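Local coordinates for protein Tas1 (PDB 6OX6) that acts as a type VI-secreted toxin that pyrophosphorylates adenosine nucleotides to (p)ppApp, depleting ADP and ATP in competitor cells, at residues 251-256 with 281-286. Sequence-based numbering, arbitrary orientation.
With ACT (acetate ion), chain D.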
loop_
_atom_site.group_PDB
_atom_site.type_symbol
_atom_site.label_atom_id
_atom_site.label_comp_id
_atom_site.label_asym_id
_atom_site.label_seq_id
_atom_site.Cartn_x
_atom_site.Cartn_y
_atom_site.Cartn_z
ATOM N N LYS A 251 23.400 3.378 5.482
ATOM C CA LYS A 251 23.067 3.994 6.758
ATOM C C LYS A 251 21.605 3.740 7.122
ATOM O O LYS A 251 21.294 3.407 8.269
ATOM C CB LYS A 251 23.369 5.496 6.718
ATOM C CG LYS A 251 22.999 6.205 8.009
ATOM C CD LYS A 251 22.874 7.718 7.870
ATOM C CE LYS A 251 23.303 8.408 9.167
ATOM N NZ LYS A 251 23.520 9.876 8.999
ATOM N N VAL A 252 20.691 3.870 6.159
ATOM C CA VAL A 252 19.292 3.582 6.460
ATOM C C VAL A 252 19.090 2.089 6.684
ATOM O O VAL A 252 18.453 1.674 7.661
ATOM C CB VAL A 252 18.372 4.111 5.348
ATOM C CG1 VAL A 252 16.974 3.534 5.530
ATOM C CG2 VAL A 252 18.314 5.633 5.378
ATOM N N TYR A 253 19.652 1.258 5.799
ATOM C CA TYR A 253 19.410 -0.185 5.860
ATOM C C TYR A 253 19.787 -0.786 7.213
ATOM O O TYR A 253 19.124 -1.726 7.673
ATOM C CB TYR A 253 20.174 -0.888 4.740
ATOM C CG TYR A 253 19.645 -2.270 4.377
ATOM C CD1 TYR A 253 20.205 -3.410 4.938
ATOM C CD2 TYR A 253 18.591 -2.431 3.462
ATOM C CE1 TYR A 253 19.742 -4.675 4.616
ATOM C CE2 TYR A 253 18.117 -3.691 3.130
ATOM C CZ TYR A 253 18.704 -4.818 3.711
ATOM O OH TYR A 253 18.256 -6.088 3.397
ATOM N N GLY A 254 20.817 -0.242 7.883
ATOM C CA GLY A 254 21.291 -0.832 9.124
ATOM C C GLY A 254 20.381 -0.613 10.315
ATOM O O GLY A 254 20.512 -1.319 11.328
ATOM N N LYS A 255 19.456 0.348 10.223
ATOM C CA LYS A 255 18.486 0.492 11.298
ATOM C C LYS A 255 17.311 -0.465 11.155
ATOM O O LYS A 255 16.464 -0.525 12.057
ATOM C CB LYS A 255 17.977 1.940 11.385
ATOM C CG LYS A 255 19.080 2.999 11.590
ATOM C CD LYS A 255 19.226 3.921 10.382
ATOM C CE LYS A 255 19.963 5.217 10.731
ATOM N NZ LYS A 255 21.035 4.961 11.717
ATOM N N ALA A 256 17.244 -1.223 10.068
ATOM C CA ALA A 256 16.047 -2.013 9.776
ATOM C C ALA A 256 15.846 -3.147 10.782
ATOM O O ALA A 256 14.711 -3.356 11.237
ATOM C CB ALA A 256 16.103 -2.531 8.336
ATOM N N ALA A 281 7.983 -10.829 9.313
ATOM C CA ALA A 281 8.681 -11.039 8.057
ATOM C C ALA A 281 10.114 -10.562 8.227
ATOM O O ALA A 281 10.389 -9.724 9.086
ATOM C CB ALA A 281 8.007 -10.269 6.911
ATOM N N PRO A 282 11.046 -11.068 7.418
ATOM C CA PRO A 282 12.419 -10.555 7.479
ATOM C C PRO A 282 12.507 -9.168 6.850
ATOM O O PRO A 282 11.573 -8.668 6.214
ATOM C CB PRO A 282 13.223 -11.583 6.679
ATOM C CG PRO A 282 12.227 -12.122 5.687
ATOM C CD PRO A 282 10.904 -12.142 6.415
ATOM N N ILE A 283 13.674 -8.553 7.041
ATOM C CA ILE A 283 13.973 -7.252 6.458
ATOM C C ILE A 283 13.911 -7.354 4.940
ATOM O O ILE A 283 14.269 -8.384 4.359
ATOM C CB ILE A 283 15.353 -6.792 6.970
ATOM C CG1 ILE A 283 15.200 -5.940 8.225
ATOM C CG2 ILE A 283 16.154 -6.050 5.924
ATOM C CD1 ILE A 283 14.689 -6.706 9.420
ATOM N N LYS A 284 13.420 -6.301 4.284
ATOM C CA LYS A 284 13.359 -6.316 2.826
ATOM C C LYS A 284 14.734 -6.639 2.255
ATOM O O LYS A 284 15.748 -6.136 2.736
ATOM C CB LYS A 284 12.875 -4.967 2.290
ATOM C CG LYS A 284 12.568 -4.971 0.798
ATOM C CD LYS A 284 11.811 -3.719 0.360
ATOM C CE LYS A 284 10.446 -4.100 -0.217
ATOM N NZ LYS A 284 9.607 -4.889 0.746
ATOM N N SER A 285 14.772 -7.491 1.231
ATOM C CA SER A 285 16.059 -7.863 0.654
ATOM C C SER A 285 16.731 -6.650 0.036
ATOM O O SER A 285 16.068 -5.716 -0.436
ATOM C CB SER A 285 15.899 -8.955 -0.411
ATOM O OG SER A 285 15.763 -8.394 -1.720
ATOM N N ARG A 286 18.067 -6.700 0.012
ATOM C CA ARG A 286 18.887 -5.569 -0.407
ATOM C C ARG A 286 18.528 -5.090 -1.813
ATOM O O ARG A 286 18.223 -3.910 -2.015
ATOM C CB ARG A 286 20.372 -5.947 -0.328
ATOM C CG ARG A 286 21.343 -4.830 -0.772
ATOM C CD ARG A 286 22.825 -5.120 -0.366
ATOM N NE ARG A 286 23.242 -4.242 0.722
ATOM C CZ ARG A 286 23.361 -4.637 1.986
ATOM N NH1 ARG A 286 23.112 -5.906 2.299
ATOM N NH2 ARG A 286 23.726 -3.779 2.931
HETATM C C ACT D . 9.732 -8.065 -0.252
HETATM O O ACT D . 9.842 -7.189 -1.160
HETATM O OXT ACT D . 8.726 -8.328 0.448
HETATM C CH3 ACT D . 11.031 -8.932 0.029
#
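Tyr-253 and Arg-286 meet where the turn between helices 249-253 and 256-273 packs against the loop that carries strand 277-280 into helix 286-296. The tyrosine spans from helix 249-253 to that loop, its CG anti to the backbone N (chi1 -159°). Its hydroxyl donates to the carbonyl O of Lys-284, with 2.6 Å between OH and O; the bond lies in the carbonyl plane, and the acceptor sits at the ring edge near the ring plane. A phenol suits this place because its flat body offers apolar surface while its tip reaches a backbone acceptor. Arg-286 covers one face of that ring in a cation-pi contact, its CZ 4.8 Å from the centroid of Tyr-253 and 25° off the normal. The two planes are tilted 40° apart, and NH2 also forms a salt bridge with Glu-250, which should help hold the guanidinium over the ring. The branched Ile-283 serves two neighbours: CG2 touches Tyr-253 CZ at 3.6 Å, whereas CG1 meets Ala-256 CB at 3.5 Å. Alanine's small side chain lets the isoleucine come close to the start of helix 256-273. Lys-284 lends its backbone to the tyrosine; its side chain leads away, NZ forming a salt bridge with Asp-306 and a weak hydrogen bond to an acetate. Ser-285 is the N-cap of helix 286-296, its OG bonding weakly to Arg-288 N. Near the protein surface, the tyrosine hydrogen bond, the cation-pi contact and the Ile-283 packing together join a type I beta turn between two helices to a strand-to-helix loop.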